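Local coordinates for japanin (Rhipicephalus appendiculatus, PDB 4BOE), which binds cholesterol in a lipocalin pocket and, as a secreted tick salivary protein, blocks dendritic cell differentiation and dampens the host immune response, at residues A78-Y81 with V82-L86. Sequence-based numbering, arbitrary orientation.
Sequences ASDY and VRDNL
With chi1 at 69°, the S79 hydroxyl is tucked between its own backbone N and carbonyl carbon and turns forward to V82 N, while R83 starts back toward the strand end, CG beside its own backbone N, and a bend at chi3 (-79°) sets NE against A78 O. Helix N-capping is illustrated here in a single turn. S79 OG accepts from V82 N at 3.2 Å, and the carbonyl of S79 receives R83 N, a bond running nearly straight on from the C=O. R83 NE reaches A78 O at 2.8 Å, the oxygen lying near the guanidinium plane; D80 CA sits over one face, and A78 CB rests 3.6 Å from R83 CG. With an alanine at S79, V82 N would probably lose its side-chain capping acceptor, leaving the first turn less firmly held. From Y81 to N85, i to i+4, N85 ND2 stands 3.4 Å above one face of the Y81 ring, towards its rim, with amide and ring planes 67° apart. Inward, V82 CG1 meets A78 CB at 3.8 Å, and V82 also packs on L45 of strand 40-49. The short helix 80-85 joins strand 73-78 to L86, part of the cholesterol pocket of this lipocalin barrel. D80 OD2, 4.0 Å from R83 NH2 and well out of the guanidinium plane, may add diffuse attraction without a directed bond, partly offsetting any repulsion between the exposed carboxylates of D80 and D84.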
ATOM      1  N   ALA A  78      -9.319  -0.297   9.421  1.00 33.81           N
ATOM      2  CA  ALA A  78      -9.862  -0.714   8.148  1.00 34.50           C
ATOM      3  C   ALA A  78     -11.321  -1.130   8.276  1.00 40.37           C
ATOM      4  O   ALA A  78     -11.743  -1.651   9.312  1.00 38.30           O
ATOM      5  CB  ALA A  78      -9.046  -1.862   7.567  1.00 34.85           C
ATOM      6  N   SER A  79     -12.077  -0.930   7.188  1.00 37.22           N
ATOM      7  CA  SER A  79     -13.463  -1.366   7.146  1.00 36.09           C
ATOM      8  C   SER A  79     -13.533  -2.879   7.364  1.00 38.46           C
ATOM      9  O   SER A  79     -12.564  -3.629   7.182  1.00 35.21           O
ATOM     10  CB  SER A  79     -14.094  -1.019   5.801  1.00 37.52           C
ATOM     11  OG  SER A  79     -13.516  -1.808   4.773  1.00 44.74           O
ATOM     12  N   ASP A  80     -14.694  -3.320   7.767  1.00 37.78           N
ATOM     13  CA  ASP A  80     -14.944  -4.740   7.989  1.00 37.09           C
ATOM     14  C   ASP A  80     -14.633  -5.555   6.717  1.00 39.82           C
ATOM     15  O   ASP A  80     -14.023  -6.624   6.795  1.00 37.07           O
ATOM     16  CB  ASP A  80     -16.405  -4.908   8.407  1.00 38.97           C
ATOM     17  CG  ASP A  80     -16.747  -6.319   8.747  1.00 42.54           C
ATOM     18  OD1 ASP A  80     -16.908  -7.131   7.810  1.00 45.24           O
ATOM     19  OD2 ASP A  80     -16.797  -6.639   9.949  1.00 43.11           O
ATOM     20  N   TYR A  81     -15.041  -5.035   5.552  1.00 37.61           N
ATOM     21  CA  TYR A  81     -14.783  -5.696   4.271  1.00 37.49           C
ATOM     22  C   TYR A  81     -13.276  -5.882   4.031  1.00 40.75           C
ATOM     23  O   TYR A  81     -12.850  -6.962   3.632  1.00 40.73           O
ATOM     24  CB  TYR A  81     -15.406  -4.847   3.116  1.00 38.21           C
ATOM     25  CG  TYR A  81     -15.347  -5.550   1.774  1.00 39.72           C
ATOM     26  CD1 TYR A  81     -14.192  -5.530   1.008  1.00 40.91           C
ATOM     27  CD2 TYR A  81     -16.416  -6.317   1.320  1.00 42.37           C
ATOM     28  CE1 TYR A  81     -14.082  -6.295  -0.148  1.00 42.14           C
ATOM     29  CE2 TYR A  81     -16.354  -7.004   0.119  1.00 43.67           C
ATOM     30  CZ  TYR A  81     -15.191  -6.976  -0.631  1.00 50.31           C
ATOM     31  OH  TYR A  81     -15.137  -7.723  -1.785  1.00 47.34           O
ATOM     32  N   VAL A  82     -12.487  -4.800   4.217  1.00 37.38           N
ATOM     33  CA  VAL A  82     -11.033  -4.804   4.003  1.00 36.71           C
ATOM     34  C   VAL A  82     -10.328  -5.707   5.028  1.00 38.93           C
ATOM     35  O   VAL A  82      -9.391  -6.413   4.680  1.00 36.24           O
ATOM     36  CB  VAL A  82     -10.478  -3.357   4.001  1.00 39.79           C
ATOM     37  CG1 VAL A  82      -8.951  -3.337   4.057  1.00 38.70           C
ATOM     38  CG2 VAL A  82     -10.999  -2.582   2.788  1.00 39.40           C
ATOM     39  N   ARG A  83     -10.781  -5.685   6.289  1.00 37.90           N
ATOM     40  CA  ARG A  83     -10.233  -6.570   7.325  1.00 38.90           C
ATOM     41  C   ARG A  83     -10.584  -8.043   7.051  1.00 46.30           C
ATOM     42  O   ARG A  83      -9.733  -8.921   7.176  1.00 46.43           O
ATOM     43  CB  ARG A  83     -10.751  -6.158   8.700  1.00 38.85           C
ATOM     44  CG  ARG A  83     -10.160  -4.857   9.170  1.00 43.26           C
ATOM     45  CD  ARG A  83     -10.513  -4.543  10.613  1.00 45.65           C
ATOM     46  NE  ARG A  83     -11.866  -3.995  10.749  1.00 51.69           N
ATOM     47  CZ  ARG A  83     -12.918  -4.616  11.281  1.00 63.47           C
ATOM     48  NH1 ARG A  83     -12.809  -5.860  11.742  1.00 52.02           N
ATOM     49  NH2 ARG A  83     -14.094  -3.999  11.351  1.00 43.52           N
ATOM     50  N   ASP A  84     -11.829  -8.298   6.644  1.00 44.61           N
ATOM     51  CA  ASP A  84     -12.315  -9.648   6.352  1.00 44.96           C
ATOM     52  C   ASP A  84     -11.635 -10.270   5.095  1.00 47.56           C
ATOM     53  O   ASP A  84     -11.191 -11.417   5.138  1.00 49.14           O
ATOM     54  CB  ASP A  84     -13.868  -9.593   6.154  1.00 46.77           C
ATOM     55  CG  ASP A  84     -14.622 -10.906   6.043  1.00 58.52           C
ATOM     56  OD1 ASP A  84     -14.010 -11.967   6.295  1.00 60.58           O
ATOM     57  OD2 ASP A  84     -15.851 -10.865   5.753  1.00 57.86           O
ATOM     58  N   ASN A  85     -11.571  -9.532   3.997  1.00 41.57           N
ATOM     59  CA  ASN A  85     -11.095 -10.074   2.711  1.00 41.56           C
ATOM     60  C   ASN A  85      -9.648  -9.762   2.259  1.00 46.26           C
ATOM     61  O   ASN A  85      -9.119 -10.517   1.450  1.00 46.60           O
ATOM     62  CB  ASN A  85     -12.061  -9.592   1.611  1.00 44.76           C
ATOM     63  CG  ASN A  85     -13.422 -10.308   1.658  1.00 57.60           C
ATOM     64  OD1 ASN A  85     -13.509 -11.521   1.864  1.00 53.48           O
ATOM     65  ND2 ASN A  85     -14.512  -9.577   1.579  1.00 50.76           N
ATOM     66  N   LEU A  86      -9.043  -8.646   2.687  1.00 41.93           N
ATOM     67  CA  LEU A  86      -7.705  -8.275   2.230  1.00 41.17           C
ATOM     68  C   LEU A  86      -6.661  -8.372   3.326  1.00 46.41           C
ATOM     69  O   LEU A  86      -5.503  -8.047   3.094  1.00 47.83           O
ATOM     70  CB  LEU A  86      -7.779  -6.882   1.575  1.00 41.12           C
ATOM     71  CG  LEU A  86      -8.618  -6.863   0.287  1.00 44.93           C
ATOM     72  CD1 LEU A  86      -8.937  -5.517  -0.118  1.00 45.94           C
ATOM     73  CD2 LEU A  86      -7.914  -7.575  -0.859  1.00 46.50           C
TER